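TRNA (guanine(6)-N2)-methyltransferase (Thermus thermophilus, PDB 3TMA) catalyses the S-adenosyl-L-methionine-dependent methylation of guanosine at position 6 of tRNA(Phe), giving N2-methylguanosine. Local coordinates at residues A[209-214]-A[279-284]; A[216-221]-A[231-236]; A[259-264]-A[268-273]; A[274-279]-A[297-302]; A[311-316]-A[329-334]. One frame throughout, in Å; residues are numbered along the deposited sequence. Where two conformers were deposited one is given.

Interaction 1 of 5, residues A[209-214]-A[279-284]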
# COMPACT_ATOMS: atom_id res chain seq x y z
N ASP A 209 10.49 8.34 -13.55
CA ASP A 209 9.03 7.99 -13.57
C ASP A 209 8.43 8.40 -14.95
O ASP A 209 8.10 9.57 -15.17
CB ASP A 209 8.38 8.75 -12.42
CG ASP A 209 6.85 8.63 -12.40
OD1 ASP A 209 6.28 7.84 -13.22
OD2 ASP A 209 6.23 9.35 -11.55
N PRO A 210 8.35 7.45 -15.91
CA PRO A 210 8.07 7.89 -17.28
C PRO A 210 6.59 8.13 -17.61
O PRO A 210 6.30 8.72 -18.67
CB PRO A 210 8.65 6.74 -18.13
CG PRO A 210 8.44 5.48 -17.26
CD PRO A 210 8.62 6.00 -15.81
N PHE A 211 5.67 7.71 -16.72
CA PHE A 211 4.24 8.03 -16.90
C PHE A 211 3.76 8.68 -15.62
O PHE A 211 3.08 8.05 -14.80
CB PHE A 211 3.39 6.76 -17.15
CG PHE A 211 3.84 5.95 -18.34
CD1 PHE A 211 3.37 6.25 -19.61
CD2 PHE A 211 4.73 4.87 -18.19
CE1 PHE A 211 3.79 5.50 -20.75
CE2 PHE A 211 5.18 4.13 -19.32
CZ PHE A 211 4.67 4.44 -20.60
N THR A 212 4.12 9.94 -15.39
CA THR A 212 4.10 10.36 -13.98
C THR A 212 2.69 10.76 -13.54
O THR A 212 2.37 10.66 -12.35
CB THR A 212 5.16 11.46 -13.67
OG1 THR A 212 5.32 11.57 -12.24
CG2 THR A 212 4.72 12.83 -14.20
N GLY A 213 1.84 11.18 -14.49
CA GLY A 213 0.51 11.71 -14.14
C GLY A 213 0.63 12.89 -13.17
O GLY A 213 1.41 13.83 -13.39
N SER A 214 -0.13 12.85 -12.07
CA SER A 214 -0.05 13.91 -11.07
C SER A 214 1.08 13.71 -10.04
O SER A 214 1.19 14.48 -9.08
CB SER A 214 -1.41 14.10 -10.39
OG SER A 214 -1.90 12.83 -10.00
N ASN A 279 4.28 2.94 -14.71
CA ASN A 279 2.88 2.60 -14.53
C ASN A 279 2.18 3.06 -15.83
O ASN A 279 1.62 4.15 -15.88
CB ASN A 279 2.36 3.37 -13.32
CG ASN A 279 0.89 3.27 -13.13
OD1 ASN A 279 0.29 2.22 -13.36
ND2 ASN A 279 0.28 4.38 -12.69
N PRO A 280 2.26 2.26 -16.89
CA PRO A 280 1.71 2.69 -18.21
C PRO A 280 0.19 2.84 -18.18
O PRO A 280 -0.45 2.19 -17.37
CB PRO A 280 2.07 1.53 -19.15
CG PRO A 280 3.18 0.79 -18.48
CD PRO A 280 3.08 1.04 -16.98
N PRO A 281 -0.41 3.66 -19.08
CA PRO A 281 -1.87 3.79 -19.05
C PRO A 281 -2.55 2.45 -19.38
O PRO A 281 -1.93 1.60 -20.05
CB PRO A 281 -2.15 4.80 -20.16
CG PRO A 281 -1.06 4.56 -21.12
CD PRO A 281 0.16 4.36 -20.25
N HIS A 282 -3.81 2.30 -18.95
CA HIS A 282 -4.58 1.06 -19.18
C HIS A 282 -5.08 0.96 -20.62
O HIS A 282 -5.23 -0.13 -21.17
CB HIS A 282 -5.78 0.98 -18.22
CG HIS A 282 -5.41 0.80 -16.78
ND1 HIS A 282 -4.12 0.54 -16.35
CD2 HIS A 282 -6.17 0.83 -15.66
CE1 HIS A 282 -4.10 0.44 -15.04
NE2 HIS A 282 -5.33 0.61 -14.59
N GLY A 283 -5.39 2.11 -21.21
CA GLY A 283 -5.84 2.14 -22.61
C GLY A 283 -5.41 3.44 -23.25
O GLY A 283 -4.82 4.31 -22.59
N LEU A 284 -5.72 3.60 -24.53
CA LEU A 284 -5.38 4.84 -25.25
C LEU A 284 -6.62 5.54 -25.79
O LEU A 284 -7.03 6.57 -25.26
CB LEU A 284 -4.37 4.58 -26.38
CG LEU A 284 -3.04 3.95 -25.95
CD1 LEU A 284 -2.09 3.87 -27.14
CD2 LEU A 284 -2.40 4.70 -24.77
O HOH W 1 5.20 5.66 -14.45
O HOH W 2 1.61 7.03 -12.31

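Interaction 2 of 5, residues A[216-221]-A[231-236]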
# COMPACT_ATOMS: atom_id res chain seq x y z
N THR A 216 2.58 10.84 -8.33
CA THR A 216 2.68 9.95 -7.15
C THR A 216 3.96 9.13 -7.03
O THR A 216 4.60 9.13 -5.94
CB THR A 216 1.49 9.00 -7.05
OG1 THR A 216 0.28 9.77 -6.99
CG2 THR A 216 1.61 8.12 -5.78
N ILE A 217 4.39 8.50 -8.13
CA ILE A 217 5.61 7.69 -8.08
C ILE A 217 6.88 8.55 -7.86
O ILE A 217 7.72 8.20 -7.01
CB ILE A 217 5.78 6.85 -9.35
CG1 ILE A 217 4.76 5.71 -9.35
CG2 ILE A 217 7.16 6.23 -9.40
CD1 ILE A 217 4.60 5.06 -10.76
N ALA A 218 6.96 9.69 -8.56
CA ALA A 218 8.09 10.62 -8.36
C ALA A 218 8.19 11.15 -6.92
O ALA A 218 9.29 11.25 -6.37
CB ALA A 218 8.04 11.82 -9.37
N LEU A 219 7.04 11.49 -6.32
CA LEU A 219 7.04 12.07 -4.99
C LEU A 219 7.43 10.98 -4.01
O LEU A 219 8.16 11.26 -3.06
CB LEU A 219 5.62 12.61 -4.64
CG LEU A 219 5.11 13.74 -5.57
CD1 LEU A 219 3.58 13.97 -5.41
CD2 LEU A 219 5.86 15.04 -5.29
N GLU A 220 6.86 9.77 -4.15
CA GLU A 220 7.25 8.65 -3.27
C GLU A 220 8.76 8.36 -3.32
O GLU A 220 9.43 8.19 -2.26
CB GLU A 220 6.43 7.39 -3.57
CG GLU A 220 6.69 6.24 -2.55
CD GLU A 220 6.12 6.50 -1.11
OE1 GLU A 220 5.35 7.46 -0.90
OE2 GLU A 220 6.47 5.74 -0.19
N ALA A 221 9.29 8.33 -4.54
CA ALA A 221 10.72 8.12 -4.73
C ALA A 221 11.56 9.25 -4.06
O ALA A 221 12.54 8.98 -3.36
CB ALA A 221 11.03 8.08 -6.24
N VAL A 231 15.76 12.71 -9.55
CA VAL A 231 14.45 12.10 -9.93
C VAL A 231 13.91 12.84 -11.14
O VAL A 231 13.86 14.08 -11.13
CB VAL A 231 13.41 12.20 -8.81
CG1 VAL A 231 12.04 11.63 -9.29
CG2 VAL A 231 13.89 11.42 -7.59
N TYR A 232 13.65 12.10 -12.22
CA TYR A 232 13.14 12.64 -13.48
C TYR A 232 11.71 12.08 -13.62
O TYR A 232 11.46 10.94 -13.22
CB TYR A 232 14.01 12.10 -14.65
CG TYR A 232 15.46 12.59 -14.60
CD1 TYR A 232 15.84 13.77 -15.24
CD2 TYR A 232 16.46 11.82 -13.98
CE1 TYR A 232 17.19 14.22 -15.18
CE2 TYR A 232 17.79 12.24 -13.96
CZ TYR A 232 18.14 13.44 -14.53
OH TYR A 232 19.45 13.84 -14.46
N ALA A 233 10.80 12.86 -14.18
CA ALA A 233 9.42 12.43 -14.25
C ALA A 233 8.81 13.07 -15.46
O ALA A 233 9.00 14.27 -15.69
CB ALA A 233 8.66 12.86 -12.98
N GLY A 234 8.05 12.29 -16.23
CA GLY A 234 7.56 12.81 -17.50
C GLY A 234 6.10 12.52 -17.71
O GLY A 234 5.57 11.49 -17.23
N ASP A 235 5.44 13.38 -18.47
CA ASP A 235 4.08 13.11 -18.88
C ASP A 235 3.71 14.02 -20.05
O ASP A 235 4.30 15.09 -20.24
CB ASP A 235 3.14 13.39 -17.70
CG ASP A 235 1.81 12.70 -17.85
OD1 ASP A 235 0.87 13.33 -18.43
OD2 ASP A 235 1.68 11.54 -17.36
N LEU A 236 2.67 13.65 -20.80
CA LEU A 236 2.20 14.52 -21.89
C LEU A 236 1.20 15.58 -21.44
O LEU A 236 1.04 16.60 -22.09
CB LEU A 236 1.64 13.67 -23.04
CG LEU A 236 2.74 13.11 -23.95
CD1 LEU A 236 2.19 12.13 -24.97
CD2 LEU A 236 3.47 14.24 -24.66

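Interaction 3 of 5, residues A[259-264]-A[268-273]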
# COMPACT_ATOMS: atom_id res chain seq x y z
N LEU A 259 8.91 17.06 -16.53
CA LEU A 259 9.09 17.50 -17.91
C LEU A 259 7.95 16.99 -18.77
O LEU A 259 7.47 15.87 -18.58
CB LEU A 259 10.42 16.92 -18.40
CG LEU A 259 11.44 17.62 -19.27
CD1 LEU A 259 11.84 19.06 -18.77
CD2 LEU A 259 12.66 16.69 -19.42
N ARG A 260 7.47 17.82 -19.71
CA ARG A 260 6.52 17.34 -20.69
C ARG A 260 7.28 16.42 -21.64
O ARG A 260 8.27 16.82 -22.23
CB ARG A 260 5.89 18.51 -21.45
CG ARG A 260 4.88 18.04 -22.52
CD ARG A 260 4.60 19.14 -23.58
NE ARG A 260 4.29 18.58 -24.91
CZ ARG A 260 3.08 18.15 -25.28
NH1 ARG A 260 2.90 17.65 -26.50
NH2 ARG A 260 2.05 18.21 -24.45
N ALA A 261 6.84 15.17 -21.76
CA ALA A 261 7.67 14.13 -22.37
C ALA A 261 6.80 12.99 -22.88
O ALA A 261 5.89 12.51 -22.18
CB ALA A 261 8.66 13.60 -21.37
N ASP A 262 7.14 12.49 -24.07
CA ASP A 262 6.43 11.37 -24.66
C ASP A 262 7.19 10.11 -24.29
O ASP A 262 8.35 9.97 -24.65
CB ASP A 262 6.40 11.54 -26.19
CG ASP A 262 5.42 10.58 -26.87
OD1 ASP A 262 5.19 9.46 -26.37
OD2 ASP A 262 4.88 10.96 -27.93
N ALA A 263 6.55 9.19 -23.56
CA ALA A 263 7.19 7.94 -23.15
C ALA A 263 7.55 6.99 -24.30
O ALA A 263 8.31 6.04 -24.09
CB ALA A 263 6.31 7.20 -22.12
N ARG A 264 7.04 7.25 -25.50
CA ARG A 264 7.44 6.48 -26.68
C ARG A 264 8.81 6.91 -27.20
O ARG A 264 9.42 6.19 -28.01
CB ARG A 264 6.43 6.63 -27.83
CG ARG A 264 5.02 6.11 -27.56
CD ARG A 264 4.11 6.50 -28.73
NE ARG A 264 3.14 5.47 -29.12
CZ ARG A 264 1.86 5.44 -28.72
NH1 ARG A 264 1.40 6.34 -27.86
NH2 ARG A 264 1.03 4.48 -29.16
N ARG A 268 14.61 11.40 -26.15
CA ARG A 268 14.51 12.80 -26.61
C ARG A 268 14.49 13.75 -25.38
O ARG A 268 14.69 14.96 -25.51
CB ARG A 268 13.23 13.03 -27.43
CG ARG A 268 13.20 12.39 -28.84
CD ARG A 268 11.92 12.73 -29.62
NE ARG A 268 11.73 11.87 -30.79
CZ ARG A 268 10.71 11.95 -31.64
NH1 ARG A 268 9.77 12.88 -31.50
NH2 ARG A 268 10.65 11.14 -32.68
N PHE A 269 14.24 13.19 -24.20
CA PHE A 269 13.89 14.00 -23.01
C PHE A 269 14.72 13.74 -21.76
O PHE A 269 14.89 14.64 -20.92
CB PHE A 269 12.41 13.77 -22.66
CG PHE A 269 11.47 14.14 -23.77
CD1 PHE A 269 11.18 15.48 -24.03
CD2 PHE A 269 10.94 13.16 -24.60
CE1 PHE A 269 10.33 15.84 -25.08
CE2 PHE A 269 10.08 13.51 -25.67
CZ PHE A 269 9.78 14.84 -25.90
N PHE A 270 15.16 12.49 -21.57
CA PHE A 270 15.84 12.11 -20.33
C PHE A 270 17.21 11.50 -20.58
O PHE A 270 17.37 10.77 -21.54
CB PHE A 270 14.96 11.08 -19.53
CG PHE A 270 13.60 11.65 -19.15
CD1 PHE A 270 13.52 12.72 -18.24
CD2 PHE A 270 12.44 11.20 -19.77
CE1 PHE A 270 12.30 13.30 -17.90
CE2 PHE A 270 11.17 11.73 -19.40
CZ PHE A 270 11.12 12.81 -18.47
N PRO A 271 18.12 11.66 -19.62
CA PRO A 271 19.45 11.06 -19.70
C PRO A 271 19.43 9.63 -19.15
O PRO A 271 18.37 9.14 -18.68
CB PRO A 271 20.29 11.98 -18.81
CG PRO A 271 19.35 12.36 -17.72
CD PRO A 271 17.98 12.50 -18.40
N GLU A 272 20.59 8.98 -19.15
CA GLU A 272 20.68 7.64 -18.54
C GLU A 272 20.25 7.72 -17.05
O GLU A 272 20.53 8.72 -16.38
CB GLU A 272 22.10 7.13 -18.60
CG GLU A 272 22.30 5.78 -17.89
CD GLU A 272 23.74 5.29 -17.99
OE1 GLU A 272 24.58 5.71 -17.14
OE2 GLU A 272 24.02 4.52 -18.93
N VAL A 273 19.63 6.66 -16.55
CA VAL A 273 19.26 6.56 -15.14
C VAL A 273 19.57 5.14 -14.63
O VAL A 273 20.00 4.28 -15.42
CB VAL A 273 17.72 6.86 -14.90
CG1 VAL A 273 17.36 8.29 -15.27
CG2 VAL A 273 16.85 5.86 -15.62

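Interaction 4 of 5, residues A[274-279]-A[297-302]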
# COMPACT_ATOMS: atom_id res chain seq x y z
N ASP A 274 19.36 4.88 -13.34
CA ASP A 274 19.67 3.54 -12.79
C ASP A 274 18.41 2.69 -12.69
O ASP A 274 18.50 1.47 -12.68
CB ASP A 274 20.30 3.65 -11.41
CG ASP A 274 21.66 4.34 -11.46
OD1 ASP A 274 22.58 3.73 -12.05
OD2 ASP A 274 21.80 5.48 -10.95
N ARG A 275 17.27 3.35 -12.43
CA ARG A 275 16.02 2.67 -12.11
C ARG A 275 14.88 3.39 -12.80
O ARG A 275 14.84 4.63 -12.82
CB ARG A 275 15.75 2.70 -10.57
CG ARG A 275 16.81 1.95 -9.68
CD ARG A 275 16.88 0.45 -10.11
NE ARG A 275 17.75 -0.32 -9.22
CZ ARG A 275 19.03 -0.58 -9.47
NH1 ARG A 275 19.62 -0.12 -10.58
NH2 ARG A 275 19.72 -1.31 -8.61
N ILE A 276 13.96 2.63 -13.38
CA ILE A 276 12.78 3.22 -14.04
C ILE A 276 11.55 2.56 -13.42
O ILE A 276 11.48 1.33 -13.29
CB ILE A 276 12.81 2.94 -15.58
CG1 ILE A 276 14.06 3.59 -16.17
CG2 ILE A 276 11.52 3.45 -16.27
CD1 ILE A 276 14.21 3.34 -17.72
N LEU A 277 10.63 3.37 -12.90
CA LEU A 277 9.46 2.84 -12.20
C LEU A 277 8.24 3.25 -13.01
O LEU A 277 7.95 4.44 -13.12
CB LEU A 277 9.36 3.48 -10.78
CG LEU A 277 10.68 3.50 -9.99
CD1 LEU A 277 10.52 4.25 -8.64
CD2 LEU A 277 11.21 2.07 -9.75
N ALA A 278 7.56 2.28 -13.62
CA ALA A 278 6.69 2.60 -14.77
C ALA A 278 5.27 2.06 -14.53
O ALA A 278 5.09 0.88 -14.19
CB ALA A 278 7.27 2.03 -16.01
N ASN A 279 4.28 2.94 -14.71
CA ASN A 279 2.88 2.60 -14.53
C ASN A 279 2.18 3.06 -15.83
O ASN A 279 1.62 4.15 -15.88
CB ASN A 279 2.36 3.37 -13.32
CG ASN A 279 0.89 3.27 -13.13
OD1 ASN A 279 0.29 2.22 -13.36
ND2 ASN A 279 0.28 4.38 -12.69
N TRP A 297 6.02 -1.32 -26.96
CA TRP A 297 7.18 -1.57 -27.82
C TRP A 297 8.21 -0.42 -27.77
O TRP A 297 9.42 -0.62 -27.50
CB TRP A 297 6.66 -1.73 -29.26
CG TRP A 297 7.76 -1.95 -30.21
CD1 TRP A 297 8.53 -0.99 -30.85
CD2 TRP A 297 8.26 -3.20 -30.62
NE1 TRP A 297 9.48 -1.59 -31.61
CE2 TRP A 297 9.32 -2.95 -31.51
CE3 TRP A 297 7.89 -4.52 -30.35
CZ2 TRP A 297 10.02 -3.97 -32.12
CZ3 TRP A 297 8.58 -5.53 -30.96
CH2 TRP A 297 9.64 -5.26 -31.83
N ASP A 298 7.72 0.80 -28.04
CA ASP A 298 8.56 1.99 -28.03
C ASP A 298 9.06 2.36 -26.62
O ASP A 298 10.21 2.77 -26.45
CB ASP A 298 7.79 3.19 -28.58
CG ASP A 298 7.46 3.06 -30.08
OD1 ASP A 298 8.02 2.19 -30.79
OD2 ASP A 298 6.63 3.88 -30.54
N PHE A 299 8.18 2.25 -25.63
CA PHE A 299 8.59 2.57 -24.29
C PHE A 299 9.69 1.62 -23.81
O PHE A 299 10.67 2.05 -23.21
CB PHE A 299 7.41 2.54 -23.30
CG PHE A 299 7.86 2.38 -21.85
CD1 PHE A 299 8.50 3.42 -21.21
CD2 PHE A 299 7.63 1.20 -21.17
CE1 PHE A 299 8.96 3.29 -19.91
CE2 PHE A 299 8.07 1.04 -19.87
CZ PHE A 299 8.77 2.07 -19.24
N LEU A 300 9.53 0.31 -24.02
CA LEU A 300 10.54 -0.61 -23.45
C LEU A 300 11.88 -0.43 -24.14
O LEU A 300 12.92 -0.65 -23.54
CB LEU A 300 10.10 -2.06 -23.56
CG LEU A 300 8.91 -2.39 -22.65
CD1 LEU A 300 8.24 -3.69 -23.09
CD2 LEU A 300 9.36 -2.42 -21.16
N ARG A 301 11.87 -0.12 -25.43
CA ARG A 301 13.13 0.12 -26.12
C ARG A 301 13.83 1.40 -25.67
O ARG A 301 15.06 1.43 -25.53
CB ARG A 301 12.98 -0.00 -27.65
CG ARG A 301 12.97 -1.49 -28.06
CD ARG A 301 12.20 -1.75 -29.36
NE ARG A 301 12.08 -3.20 -29.53
CZ ARG A 301 11.23 -3.96 -28.83
NH1 ARG A 301 10.39 -3.41 -27.93
NH2 ARG A 301 11.27 -5.27 -29.00
N GLY A 302 13.05 2.45 -25.44
CA GLY A 302 13.60 3.68 -24.87
C GLY A 302 14.16 3.40 -23.47
O GLY A 302 15.22 3.94 -23.09

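Interaction 5 of 5, residues A[311-316]-A[329-334]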
# COMPACT_ATOMS: atom_id res chain seq x y z
N GLY A 311 21.11 -1.86 -14.84
CA GLY A 311 19.97 -0.96 -14.57
C GLY A 311 18.67 -1.77 -14.53
O GLY A 311 18.65 -2.90 -15.04
N ARG A 312 17.64 -1.28 -13.84
CA ARG A 312 16.44 -2.10 -13.61
C ARG A 312 15.17 -1.30 -13.86
O ARG A 312 15.19 -0.08 -13.76
CB ARG A 312 16.42 -2.68 -12.19
CG ARG A 312 17.53 -3.70 -11.91
CD ARG A 312 17.38 -4.44 -10.58
NE ARG A 312 18.30 -5.58 -10.56
CZ ARG A 312 17.96 -6.85 -10.29
NH1 ARG A 312 16.73 -7.16 -9.89
NH2 ARG A 312 18.88 -7.81 -10.37
N VAL A 313 14.11 -1.99 -14.33
CA VAL A 313 12.78 -1.40 -14.48
C VAL A 313 11.82 -2.17 -13.58
O VAL A 313 11.87 -3.40 -13.54
CB VAL A 313 12.25 -1.51 -15.96
CG1 VAL A 313 10.98 -0.70 -16.14
CG2 VAL A 313 13.30 -1.03 -16.96
N ALA A 314 11.00 -1.48 -12.81
CA ALA A 314 9.85 -2.15 -12.17
C ALA A 314 8.60 -1.62 -12.85
O ALA A 314 8.39 -0.40 -12.93
CB ALA A 314 9.81 -1.84 -10.63
N LEU A 315 7.80 -2.51 -13.36
CA LEU A 315 6.65 -2.05 -14.05
C LEU A 315 5.37 -2.74 -13.71
O LEU A 315 5.35 -3.89 -13.41
CB LEU A 315 6.88 -1.93 -15.56
CG LEU A 315 6.63 -3.04 -16.57
CD1 LEU A 315 5.13 -3.45 -16.54
CD2 LEU A 315 7.01 -2.45 -17.92
N LEU A 316 4.30 -1.99 -13.74
CA LEU A 316 2.98 -2.54 -13.38
C LEU A 316 2.11 -2.67 -14.64
O LEU A 316 2.02 -1.69 -15.42
CB LEU A 316 2.36 -1.55 -12.39
CG LEU A 316 1.13 -1.77 -11.53
CD1 LEU A 316 1.17 -3.02 -10.65
CD2 LEU A 316 1.09 -0.52 -10.67
N PRO A 329 15.04 -8.21 -26.35
CA PRO A 329 15.87 -9.29 -25.79
C PRO A 329 17.07 -8.82 -24.93
O PRO A 329 17.68 -9.63 -24.21
CB PRO A 329 16.33 -10.06 -27.05
CG PRO A 329 16.16 -9.10 -28.19
CD PRO A 329 14.95 -8.27 -27.82
N GLY A 330 17.40 -7.53 -24.97
CA GLY A 330 18.41 -7.00 -24.05
C GLY A 330 18.00 -6.97 -22.56
O GLY A 330 18.84 -6.69 -21.71
N PHE A 331 16.72 -7.19 -22.26
CA PHE A 331 16.23 -7.30 -20.88
C PHE A 331 16.16 -8.75 -20.42
O PHE A 331 15.76 -9.63 -21.19
CB PHE A 331 14.81 -6.68 -20.78
CG PHE A 331 14.80 -5.18 -20.59
CD1 PHE A 331 15.48 -4.60 -19.51
CD2 PHE A 331 14.04 -4.36 -21.41
CE1 PHE A 331 15.41 -3.22 -19.28
CE2 PHE A 331 13.98 -2.99 -21.21
CZ PHE A 331 14.68 -2.41 -20.14
N ALA A 332 16.44 -9.00 -19.14
CA ALA A 332 16.10 -10.27 -18.54
C ALA A 332 14.91 -9.99 -17.63
O ALA A 332 14.87 -8.98 -16.91
CB ALA A 332 17.29 -10.82 -17.70
N LEU A 333 13.96 -10.90 -17.63
CA LEU A 333 12.82 -10.82 -16.74
C LEU A 333 13.25 -11.48 -15.41
O LEU A 333 13.52 -12.67 -15.38
CB LEU A 333 11.59 -11.47 -17.39
CG LEU A 333 10.35 -11.69 -16.51
CD1 LEU A 333 10.03 -10.43 -15.79
CD2 LEU A 333 9.15 -12.14 -17.39
N ARG A 334 13.45 -10.69 -14.35
CA ARG A 334 14.06 -11.22 -13.13
C ARG A 334 13.03 -11.64 -12.11
O ARG A 334 13.26 -12.59 -11.40
CB ARG A 334 14.99 -10.19 -12.48
CG ARG A 334 16.23 -9.91 -13.28
CD ARG A 334 17.40 -10.79 -12.81
NE ARG A 334 17.57 -11.97 -13.62
CZ ARG A 334 18.60 -12.19 -14.44
NH1 ARG A 334 18.64 -13.30 -15.15
NH2 ARG A 334 19.58 -11.30 -14.57

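Interaction 1 of 5, residues A[209-214]-A[279-284]
Phe211 turns its ring onto Pro280 with CG anti to its own carbonyl carbon and beside the backbone N (chi1 -57°); chi2 near -87° then sets the ring flat against the proline backbone. Pro280 CA lies over the centre of that ring, 3.8 Å from the centroid of Phe211 and 13° off its normal. This is a CH-pi contact. Pro280 CG slants across the rim, 4.0 Å from Phe211 CE2. Pro281 meets the ring at about a right angle, its CD 3.8 Å from Phe211 CD1. At the root of the side chain, Phe211 CB rests on Asn279 O at 3.4 Å. Two waters supply the polar part of the contact. Water 1 donates to Asp209 OD1 (2.7 Å) and accepts from Phe211 N and from Asn279 N (2.9 Å), so it joins both loops at three points. Water 2 receives the amide hydrogen of Asn279 ND2 and donates to Phe211 O (3.1 Å). Outside the two loops, Phe211 also packs on Ala263 and meets the Phe299 ring edge-to-face. The loops follow strands 207-209 and 275-278, neighbours in the sheet. Their sequences, Asp-Pro-Phe-Thr-Gly-Ser-Gly running on from Asp209 and Asn-Pro-Pro-His from Asn279, match the glycine-rich cofactor loop and the catalytic-loop motif of Rossmann-fold amino-methyltransferases, and Ser214 and Asn279 probably belong to the S-adenosyl-L-methionine site.

Interaction 2 of 5, residues A[216-221]-A[231-236]
Glu220 OE1, on the helix that lays Ala218 against Val231 and Ala233, is gripped by two salt bridges, from Arg177 NE and Arg71 NH1. Its other oxygen, OE2, is hydrogen-bonded to Gln193 NE2. The helix is therefore tied on one flank by charge and on another by purely apolar packing. Ala218 carries the apolar side. Its CB points at the strand and touches Ala233 CB at 3.8 Å and Val231 CG1 at 4.0 Å. The valine reaches the helix with the branch that stands anti to its backbone N (chi1 176°). The same CG1 lies 4.0 Å from Ala218 O. Ala221, one turn further along, also faces the strand but stands back from it. Val231 and Ala233 alternate with Tyr232, which points to the other side of the sheet, as expected for an extended strand. The small side chains let the backbones come close: the CA atoms of Ala218 and Ala233 are 6.3 Å apart. Regular helical bonds, such as Ala221 N to Ile217 O at 2.9 Å, run through the segment. Phe258 of the adjacent strand 257-260 also touches both alanines. The helix connects strand 207-209 to strand 231-235, its parallel neighbour, and Thr216 at its start probably contributes to the cofactor site. This is the first beta-alpha-beta crossover of a Rossmann-fold methyltransferase.

Interaction 3 of 5, residues A[259-264]-A[268-273]
Phe269 lays its whole side chain across the backbone of Ala261. Its CB lies 4.0 Å from Ala261 CB and, on another side, rests on a face of the Phe270 ring. Next comes CG, 3.7 Å from the same Ala261 CB. The ring then divides: CD1 and CE1 run beside Arg260 O, while CE2 reaches Asp262 N at 3.5 Å. CZ, at the tip, also lies nearest to Asp262 N. Beneath the ring is Ala261 CA, 3.9 Å from the Phe269 centroid and only 3° off the normal, a CH-pi contact. Arg268 CB covers the opposite face near the rim. The backbone under the ring has just left strand 257-260, an outermost strand of the Rossmann-fold sheet, and leads into Asp262 and Ala263, which probably bind S-adenosyl-L-methionine. Asp262 OD1 accepts from Arg264 N at 3.0 Å, which closes an Asx turn; the donor stands above the carboxylate plane. Phe270 reaches the same methyl group of Ala261, its CE2 3.7 Å from Ala261 CB. Leu259 and Phe270 lie antiparallel, side by side, and Leu259 CD2 touches both Phe270 CE1 and Phe269 O (3.4 Å).

Interaction 4 of 5, residues A[274-279]-A[297-302]
The Phe299 ring presents its far end to the strand: Ile276 CG2 sits at the edge, near the ring plane, and Ala278 CB comes in obliquely. The closest approach is Ala278 CB to Phe299 CZ, at 3.6 Å. Ile276 CG2 lies 4.3 Å from the same Phe299 CZ, so one ring carbon meets two side chains on the same face of the strand. CG of Phe299 is anti to the backbone N (chi1 160°), which sends the ring off the helix toward the sheet. The Phe299 ring also meets Phe211 edge-to-face and packs on Pro210 and Leu266. A second pair of flat groups lies on the helix, away from the strand. The Arg301 guanidinium lies flat over the Trp297 indole, with Arg301 CZ 3.3 Å above the ring plane and over its centre. Asp298 OD1 is at the edge of the indole, in its plane. Arg301 NH1 donates to Trp297 O at 3.0 Å, and the helical bond from Arg301 N ends on the same oxygen. Arg301 NH1 also bonds to Ala326 O, which fixes the guanidinium further. On the strand, Arg275 folds back and NH1 donates to Asp274 O at 2.9 Å, from above the carbonyl plane. Helix 290-305 thus packs on strand 275-278 before the chain enters strand 312-317, its parallel neighbour. This is a beta-alpha-beta crossover in the Rossmann-fold sheet, packed next to the probable cofactor-binding residues Ala263 and Asn279.

Interaction 5 of 5, residues A[311-316]-A[329-334]
Val313 and Phe331 meet with their side chains at about a right angle. Val313 points CG2 at the far end of the ring, 3.7 Å from Phe331 CZ and 3.8 Å from Phe331 CE1. That methyl is the branch anti to the valine carbonyl carbon, while chi1 of -84° swings the phenyl group toward the valine. Leu351 and Leu304 also pack against Phe331, so the pair belongs to the apolar layer between the sheet and helix 290-305. Arg312 and Arg334 form the second contact. They also cross at about a right angle, with their guanidinium planes 40° apart. Arg312 reaches out straight; Arg334 is kinked midway along its chain (chi2 -94°). The touch is made by Arg312 NH2 on Arg334 CD, at 4.1 Å. Arg312 NH2 and Arg334 NE are 5.4 Å apart. Glu352 pairs with both: its OE1 forms a salt bridge with Arg334 NH2 and a long, weak ion pair with Arg312 NH2. One face of the Arg334 guanidinium is covered by Ala332 CB. Glu352 and Leu351 belong to strand 347-353, which lies between the two strands and antiparallel to both. The CA atoms of Arg312 and Phe331 are accordingly 8.9 Å apart. A last strand inserted antiparallel in this way, giving the order 3-2-1-4-5-7-6, is the hallmark of the Rossmann-fold methyltransferase sheet.

How the interactions relate
All five contacts lie in the Rossmann-fold methyltransferase domain. Interactions 2 to 5 reach its seven-stranded sheet, and interaction 1 joins two loops that follow central strands. Along the chain, interactions 2 and 3 are nested within the loop closed by interaction 1. The segments of interaction 4 alternate with those of interaction 1, and the two share Asn279; interaction 5 comes last. Interactions 4 and 5 have centres about 9 Å apart and are joined by backbone bonds between strands 275-278 and 312-317. Interactions 2 and 5 are about 19 Å apart, centre to centre, and do not touch. Interactions 1 to 4 hold residues of the probable S-adenosyl-L-methionine site, whereas interaction 5 links strand 312-317 to the outermost strand, 331-338.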